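PDB 3I4J: aminotransferase, class III from Deinococcus radiodurans, which probably acts as a pyridoxal-phosphate-dependent transaminase, moving amino groups between substrates. Local coordinates for residues 20-23 with 29-32; 376-381 with 422-427; 327-332 with 351-356. The protein carries 1 engineered substitution. One frame throughout, in Å; residues are numbered along the deposited sequence.

Interaction 1: residues 20-23 with 29-32; sequences GVFL and RRYL
Arg30 lies over the ring of Phe22. Its CB and CG pass the backbone carbonyl of Leu23, with CG 3.7 Å from Leu23 O. CD then reaches the near side of the ring, 3.8 Å from Phe22 CD1. NE continues over CD1 and CE1 of Phe22. The chain bends at chi3 (69°), which lays the guanidinium flat on the ring, with planes 9° apart. CZ sits 3.9 Å from the centroid of the Phe22 ring, a cation-pi stack. NH1 ends over the centre of the ring, and NH2 lies near CE1 and CZ. Val21 CG2 packs on the opposite face of the ring, toward its rim.

The segments lie on the two strands of an antiparallel beta hairpin, 22-25 and 30-32, within a three-stranded sheet. Leu23 and Tyr31 form the hydrogen-bonded pair: Leu23 N to Tyr31 O and Tyr31 N to Leu23 O are both 2.8 Å. Phe22 and Leu32 form the non-hydrogen-bonded pair, and Phe22 CE1 meets Leu32 CG at 3.9 Å. On the other face of the sheet, Phe69 of the second subunit meets the Tyr31 ring edge-to-face and packs on Leu23. Tyr31 OH is hydrogen-bonded to Asp25, at the end of strand 22-25.

Interaction 2: residues 376-381 with 422-427; sequences GAAALK and AGALED
Ala424 packs against Ala378 and Ala379, and these three methyl groups make the apolar part of the contact. Ala424 CB points at the opposing helix and comes down on its backbone. It lies 3.6 Å from Ala379 N and equally near Ala379 CA. Its methyl-to-methyl distances are 3.9 Å to Ala379 CB and 4.1 Å to Ala378 CB. Ala378 CB points back across the gap and also approaches the carbonyl oxygen Ala424 O, at 4.0 Å.

The helix segments cross at 126°, and their axes come within 8.2 Å of each other. The crossing point is at Ala379 and Ala424, whose CA atoms are 4.8 Å apart. Helix 372-382 is thus set against helix 411-428, close to the C-terminal end of the chain. The small alanines let these two helices of the C-terminal part of the aminotransferase fold pack closely where they cross. Leu384, just beyond the first helix, also packs on Ala379.

The polar part is at the margin. Asp427 OD2 lies 4.2 Å from Ala378 CB, a plain van der Waals approach. CG of Asp427 is anti to the carbonyl carbon (chi1 -57°), beside its backbone N, and the carboxylate faces helix 372-382. There OD2 forms a salt bridge with Arg382 NE. The charge pair therefore ties the same two helices together beside the alanines.

With only methyl groups between them, the backbones can come close. The contact rests on short-range apolar packing at the crossing, while the charged link is kept to its exposed border.

Interaction 3: residues 327-332 with 351-356; sequences AQLLAG and LLLGVV
Leu353 is the main bump on the strand side, and its two methyls go to different places on helix 318-339. CD2 presses against the helix backbone at Leu330. It is 3.6 Å from both Leu330 N and Leu330 CA, and 3.8 Å from Leu330 CB. CD1 turns to the neighbouring residue and meets Leu329 CD2 at 3.8 Å. The fork of Leu353 is therefore divided: CD1 goes to Leu329, and CD2 mainly to the backbone and CB of Leu330.

Leu329 is the matching bump on the helix side. Its CG is anti to the backbone N (chi1 -173°), which carries the branch down toward the strand. CD2 is the methyl that touches. It fits between Leu353 CD1 and Leu351 CD2, the latter at 4.1 Å. The Leu351 and Leu329 side chains cross at about a right angle and touch CD2 to CD2. The hollow that receives Leu329 CD2 is thus lined by the ends of two leucines from alternate positions of the chain.

This is a helix laid on one face of a small antiparallel sheet. Strand 352-357 is the middle strand, between 343-349 and 400-403. Helix 318-339 leads into strand 343-349, which turns back into 352-357. Leu353 points to the helix; Leu351, just before the strand, reaches it only with CD2.

Leu330 offers mainly its CB to the strand segment. Its side chain also packs on Val346 of strand 343-349, so the helix also covers part of the adjacent strand. Leu329 has further neighbours in Val414, Leu417 and Leu418 of helix 411-428. Pro405 touches both Leu329 and Leu351.

How the interactions relate
Interaction 3 is the most buried of the three and is wholly apolar, leucine on leucine between helix and sheet. Interactions 1 and 2 are only partly buried and combine apolar packing with charged groups at an exposed border. Only interaction 1 has backbone hydrogen bonds between its segments, and only it is touched by the second subunit. Interactions 1 and 2 meet directly: Arg29 NH2 is 2.9 Å from Leu380 O, a probable hydrogen bond, and Tyr31 packs on Leu380. Interactions 2 and 3 do not touch. Helix 411-428 is common ground, since it carries 422-427 and also packs on Leu32 and Leu329.

Interaction 1: residues 20-23 with 29-32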
loop_
_atom_site.group_PDB
_atom_site.type_symbol
_atom_site.label_atom_id
_atom_site.label_comp_id
_atom_site.label_asym_id
_atom_site.label_seq_id
_atom_site.Cartn_x
_atom_site.Cartn_y
_atom_site.Cartn_z
ATOM N N GLY C 20 -18.840 -4.692 -16.116
ATOM C CA GLY C 20 -18.111 -5.475 -17.101
ATOM C C GLY C 20 -16.861 -4.754 -17.563
ATOM O O GLY C 20 -16.008 -4.402 -16.747
ATOM N N VAL C 21 -16.743 -4.523 -18.867
ATOM C CA VAL C 21 -15.574 -3.829 -19.389
ATOM C C VAL C 21 -15.846 -2.334 -19.535
ATOM O O VAL C 21 -15.031 -1.599 -20.094
ATOM C CB VAL C 21 -15.146 -4.401 -20.769
ATOM C CG1 VAL C 21 -14.881 -5.897 -20.647
ATOM C CG2 VAL C 21 -16.229 -4.134 -21.814
ATOM N N PHE C 22 -16.980 -1.876 -19.010
ATOM C CA PHE C 22 -17.353 -0.464 -19.129
ATOM C C PHE C 22 -17.373 0.380 -17.854
ATOM O O PHE C 22 -17.642 -0.116 -16.762
ATOM C CB PHE C 22 -18.733 -0.350 -19.780
ATOM C CG PHE C 22 -18.806 -0.936 -21.155
ATOM C CD1 PHE C 22 -18.294 -0.246 -22.248
ATOM C CD2 PHE C 22 -19.376 -2.188 -21.355
ATOM C CE1 PHE C 22 -18.351 -0.798 -23.526
ATOM C CE2 PHE C 22 -19.437 -2.748 -22.628
ATOM C CZ PHE C 22 -18.926 -2.053 -23.713
ATOM N N LEU C 23 -17.107 1.671 -18.030
ATOM C CA LEU C 23 -17.130 2.644 -16.942
ATOM C C LEU C 23 -18.110 3.760 -17.325
ATOM O O LEU C 23 -18.246 4.099 -18.503
ATOM C CB LEU C 23 -15.740 3.241 -16.719
ATOM C CG LEU C 23 -14.661 2.321 -16.143
ATOM C CD1 LEU C 23 -13.340 3.090 -16.091
ATOM C CD2 LEU C 23 -15.051 1.840 -14.749
ATOM N N ARG C 29 -21.709 9.530 -19.614
ATOM C CA ARG C 29 -20.769 9.064 -20.633
ATOM C C ARG C 29 -20.322 7.647 -20.309
ATOM O O ARG C 29 -20.130 7.298 -19.139
ATOM C CB ARG C 29 -19.530 9.959 -20.700
ATOM C CG ARG C 29 -19.761 11.356 -21.257
ATOM C CD ARG C 29 -18.430 11.998 -21.609
ATOM N NE ARG C 29 -17.698 11.181 -22.574
ATOM C CZ ARG C 29 -16.430 11.377 -22.925
ATOM N NH1 ARG C 29 -15.734 12.373 -22.392
ATOM N NH2 ARG C 29 -15.855 10.571 -23.809
ATOM N N ARG C 30 -20.156 6.829 -21.345
ATOM C CA ARG C 30 -19.717 5.456 -21.150
ATOM C C ARG C 30 -18.356 5.265 -21.809
ATOM O O ARG C 30 -18.097 5.801 -22.888
ATOM C CB ARG C 30 -20.714 4.465 -21.749
ATOM C CG ARG C 30 -20.469 3.040 -21.292
ATOM C CD ARG C 30 -21.379 2.036 -21.973
ATOM N NE ARG C 30 -21.058 1.878 -23.386
ATOM C CZ ARG C 30 -21.478 0.864 -24.132
ATOM N NH1 ARG C 30 -22.237 -0.079 -23.596
ATOM N NH2 ARG C 30 -21.128 0.782 -25.410
ATOM N N TYR C 31 -17.494 4.498 -21.148
ATOM C CA TYR C 31 -16.150 4.234 -21.644
ATOM C C TYR C 31 -15.854 2.738 -21.635
ATOM O O TYR C 31 -16.277 2.015 -20.734
ATOM C CB TYR C 31 -15.110 4.899 -20.742
ATOM C CG TYR C 31 -15.306 6.369 -20.472
ATOM C CD1 TYR C 31 -14.568 7.325 -21.164
ATOM C CD2 TYR C 31 -16.182 6.805 -19.474
ATOM C CE1 TYR C 31 -14.683 8.681 -20.868
ATOM C CE2 TYR C 31 -16.306 8.165 -19.171
ATOM C CZ TYR C 31 -15.552 9.092 -19.869
ATOM O OH TYR C 31 -15.637 10.428 -19.560
ATOM N N LEU C 32 -15.119 2.277 -22.640
ATOM C CA LEU C 32 -14.714 0.881 -22.694
ATOM C C LEU C 32 -13.330 0.935 -22.045
ATOM O O LEU C 32 -12.467 1.694 -22.483
ATOM C CB LEU C 32 -14.619 0.395 -24.146
ATOM C CG LEU C 32 -14.531 -1.121 -24.380
ATOM C CD1 LEU C 32 -14.798 -1.421 -25.852
ATOM C CD2 LEU C 32 -13.164 -1.650 -23.963
#

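Interaction 2: residues 376-381 with 422-427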
loop_
_atom_site.group_PDB
_atom_site.type_symbol
_atom_site.label_atom_id
_atom_site.label_comp_id
_atom_site.label_asym_id
_atom_site.label_seq_id
_atom_site.Cartn_x
_atom_site.Cartn_y
_atom_site.Cartn_z
ATOM N N GLY C 376 -4.224 8.976 -27.124
ATOM C CA GLY C 376 -4.917 8.574 -25.914
ATOM C C GLY C 376 -6.056 9.526 -25.605
ATOM O O GLY C 376 -7.149 9.104 -25.228
ATOM N N ALA C 377 -5.798 10.820 -25.771
ATOM C CA ALA C 377 -6.807 11.839 -25.514
ATOM C C ALA C 377 -7.954 11.685 -26.505
ATOM O O ALA C 377 -9.126 11.776 -26.131
ATOM C CB ALA C 377 -6.191 13.229 -25.637
ATOM N N ALA C 378 -7.609 11.447 -27.769
ATOM C CA ALA C 378 -8.609 11.274 -28.815
ATOM C C ALA C 378 -9.443 10.031 -28.528
ATOM O O ALA C 378 -10.656 10.021 -28.748
ATOM C CB ALA C 378 -7.934 11.156 -30.176
ATOM N N ALA C 379 -8.787 8.985 -28.031
ATOM C CA ALA C 379 -9.471 7.742 -27.700
ATOM C C ALA C 379 -10.465 8.003 -26.571
ATOM O O ALA C 379 -11.614 7.557 -26.621
ATOM C CB ALA C 379 -8.461 6.687 -27.271
ATOM N N LEU C 380 -10.017 8.730 -25.553
ATOM C CA LEU C 380 -10.872 9.044 -24.417
ATOM C C LEU C 380 -12.107 9.787 -24.914
ATOM O O LEU C 380 -13.230 9.481 -24.516
ATOM C CB LEU C 380 -10.117 9.907 -23.400
ATOM C CG LEU C 380 -10.846 10.168 -22.079
ATOM C CD1 LEU C 380 -11.084 8.851 -21.365
ATOM C CD2 LEU C 380 -10.021 11.100 -21.206
ATOM N N LYS C 381 -11.883 10.759 -25.795
ATOM C CA LYS C 381 -12.958 11.560 -26.373
ATOM C C LYS C 381 -14.026 10.646 -26.968
ATOM O O LYS C 381 -15.224 10.913 -26.847
ATOM C CB LYS C 381 -12.397 12.468 -27.469
ATOM C CG LYS C 381 -12.939 13.890 -27.466
ATOM C CD LYS C 381 -12.443 14.660 -26.251
ATOM C CE LYS C 381 -12.774 16.143 -26.353
ATOM N NZ LYS C 381 -14.241 16.395 -26.442
ATOM N N ALA C 422 -9.564 2.725 -33.878
ATOM C CA ALA C 422 -9.439 3.145 -35.269
ATOM C C ALA C 422 -9.904 4.592 -35.402
ATOM O O ALA C 422 -9.324 5.376 -36.151
ATOM C CB ALA C 422 -10.266 2.235 -36.168
ATOM N N GLY C 423 -10.950 4.945 -34.660
ATOM C CA GLY C 423 -11.454 6.305 -34.706
ATOM C C GLY C 423 -10.448 7.294 -34.150
ATOM O O GLY C 423 -10.258 8.378 -34.706
ATOM N N ALA C 424 -9.806 6.921 -33.044
ATOM C CA ALA C 424 -8.805 7.770 -32.407
ATOM C C ALA C 424 -7.619 7.969 -33.344
ATOM O O ALA C 424 -7.104 9.080 -33.485
ATOM C CB ALA C 424 -8.336 7.137 -31.095
ATOM N N LEU C 425 -7.184 6.884 -33.977
ATOM C CA LEU C 425 -6.064 6.952 -34.910
ATOM C C LEU C 425 -6.436 7.854 -36.082
ATOM O O LEU C 425 -5.604 8.610 -36.582
ATOM C CB LEU C 425 -5.707 5.550 -35.413
ATOM C CG LEU C 425 -5.070 4.610 -34.385
ATOM C CD1 LEU C 425 -4.979 3.196 -34.947
ATOM C CD2 LEU C 425 -3.690 5.130 -34.013
ATOM N N GLU C 426 -7.692 7.771 -36.512
ATOM C CA GLU C 426 -8.180 8.592 -37.613
ATOM C C GLU C 426 -8.169 10.072 -37.226
ATOM O O GLU C 426 -7.756 10.923 -38.012
ATOM C CB GLU C 426 -9.601 8.164 -37.995
ATOM C CG GLU C 426 -10.314 9.093 -38.978
ATOM C CD GLU C 426 -9.617 9.183 -40.322
ATOM O OE1 GLU C 426 -9.360 8.125 -40.934
ATOM O OE2 GLU C 426 -9.330 10.314 -40.772
ATOM N N ASP C 427 -8.619 10.373 -36.010
ATOM C CA ASP C 427 -8.658 11.755 -35.538
ATOM C C ASP C 427 -7.270 12.392 -35.513
ATOM O O ASP C 427 -7.082 13.514 -35.985
ATOM C CB ASP C 427 -9.260 11.835 -34.126
ATOM C CG ASP C 427 -10.649 11.230 -34.039
ATOM O OD1 ASP C 427 -11.444 11.411 -34.983
ATOM O OD2 ASP C 427 -10.950 10.586 -33.009
#

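Interaction 3: residues 327-332 with 351-356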
loop_
_atom_site.group_PDB
_atom_site.type_symbol
_atom_site.label_atom_id
_atom_site.label_comp_id
_atom_site.label_asym_id
_atom_site.label_seq_id
_atom_site.Cartn_x
_atom_site.Cartn_y
_atom_site.Cartn_z
ATOM N N ALA C 327 -5.494 -13.125 -28.998
ATOM C CA ALA C 327 -5.188 -13.418 -30.396
ATOM C C ALA C 327 -6.065 -12.556 -31.304
ATOM O O ALA C 327 -5.591 -11.979 -32.288
ATOM C CB ALA C 327 -5.425 -14.905 -30.684
ATOM N N GLN C 328 -7.345 -12.461 -30.963
ATOM C CA GLN C 328 -8.285 -11.662 -31.742
ATOM C C GLN C 328 -7.885 -10.190 -31.757
ATOM O O GLN C 328 -7.861 -9.554 -32.809
ATOM C CB GLN C 328 -9.702 -11.790 -31.168
ATOM C CG GLN C 328 -10.711 -10.869 -31.843
ATOM C CD GLN C 328 -12.051 -10.840 -31.139
ATOM O OE1 GLN C 328 -12.191 -11.337 -30.020
ATOM N NE2 GLN C 328 -13.042 -10.239 -31.784
ATOM N N LEU C 329 -7.570 -9.644 -30.587
ATOM C CA LEU C 329 -7.190 -8.238 -30.510
ATOM C C LEU C 329 -5.882 -7.973 -31.258
ATOM O O LEU C 329 -5.768 -6.979 -31.972
ATOM C CB LEU C 329 -7.087 -7.803 -29.042
ATOM C CG LEU C 329 -6.867 -6.319 -28.716
ATOM C CD1 LEU C 329 -7.758 -5.436 -29.580
ATOM C CD2 LEU C 329 -7.172 -6.095 -27.235
ATOM N N LEU C 330 -4.905 -8.861 -31.111
ATOM C CA LEU C 330 -3.629 -8.687 -31.803
ATOM C C LEU C 330 -3.849 -8.676 -33.316
ATOM O O LEU C 330 -3.272 -7.856 -34.027
ATOM C CB LEU C 330 -2.654 -9.815 -31.438
ATOM C CG LEU C 330 -1.335 -9.824 -32.226
ATOM C CD1 LEU C 330 -0.609 -8.493 -32.048
ATOM C CD2 LEU C 330 -0.462 -10.982 -31.748
ATOM N N ALA C 331 -4.690 -9.588 -33.801
ATOM C CA ALA C 331 -4.980 -9.674 -35.229
ATOM C C ALA C 331 -5.612 -8.367 -35.693
ATOM O O ALA C 331 -5.336 -7.887 -36.793
ATOM C CB ALA C 331 -5.921 -10.846 -35.504
ATOM N N GLY C 332 -6.457 -7.794 -34.839
ATOM C CA GLY C 332 -7.112 -6.543 -35.171
ATOM C C GLY C 332 -6.138 -5.385 -35.274
ATOM O O GLY C 332 -6.257 -4.538 -36.163
ATOM N N LEU C 351 -3.536 -10.971 -23.294
ATOM C CA LEU C 351 -4.186 -9.669 -23.349
ATOM C C LEU C 351 -3.324 -8.511 -22.853
ATOM O O LEU C 351 -3.815 -7.567 -22.228
ATOM C CB LEU C 351 -5.531 -9.700 -22.612
ATOM C CG LEU C 351 -6.701 -10.219 -23.467
ATOM C CD1 LEU C 351 -7.954 -10.397 -22.611
ATOM C CD2 LEU C 351 -6.965 -9.240 -24.611
ATOM N N LEU C 352 -2.026 -8.607 -23.121
ATOM C CA LEU C 352 -1.081 -7.544 -22.803
ATOM C C LEU C 352 -0.527 -7.219 -24.189
ATOM O O LEU C 352 0.231 -8.002 -24.762
ATOM C CB LEU C 352 0.030 -8.040 -21.874
ATOM C CG LEU C 352 1.142 -7.026 -21.591
ATOM C CD1 LEU C 352 0.530 -5.696 -21.204
ATOM C CD2 LEU C 352 2.051 -7.540 -20.481
ATOM N N LEU C 353 -0.930 -6.081 -24.743
ATOM C CA LEU C 353 -0.494 -5.715 -26.085
ATOM C C LEU C 353 0.121 -4.330 -26.142
ATOM O O LEU C 353 -0.091 -3.509 -25.252
ATOM C CB LEU C 353 -1.677 -5.786 -27.058
ATOM C CG LEU C 353 -2.457 -7.105 -27.105
ATOM C CD1 LEU C 353 -3.649 -7.042 -26.148
ATOM C CD2 LEU C 353 -2.933 -7.361 -28.525
ATOM N N GLY C 354 0.879 -4.074 -27.205
ATOM C CA GLY C 354 1.512 -2.780 -27.349
ATOM C C GLY C 354 1.561 -2.313 -28.787
ATOM O O GLY C 354 1.624 -3.119 -29.717
ATOM N N VAL C 355 1.514 -0.998 -28.960
ATOM C CA VAL C 355 1.571 -0.380 -30.278
ATOM C C VAL C 355 2.637 0.699 -30.221
ATOM O O VAL C 355 2.571 1.601 -29.384
ATOM C CB VAL C 355 0.214 0.272 -30.658
ATOM C CG1 VAL C 355 0.331 0.983 -32.005
ATOM C CG2 VAL C 355 -0.871 -0.785 -30.718
ATOM N N VAL C 356 3.637 0.588 -31.090
ATOM C CA VAL C 356 4.707 1.574 -31.147
ATOM C C VAL C 356 4.386 2.505 -32.310
ATOM O O VAL C 356 4.158 2.050 -33.432
ATOM C CB VAL C 356 6.071 0.898 -31.377
ATOM C CG1 VAL C 356 7.169 1.950 -31.461
ATOM C CG2 VAL C 356 6.350 -0.084 -30.250
#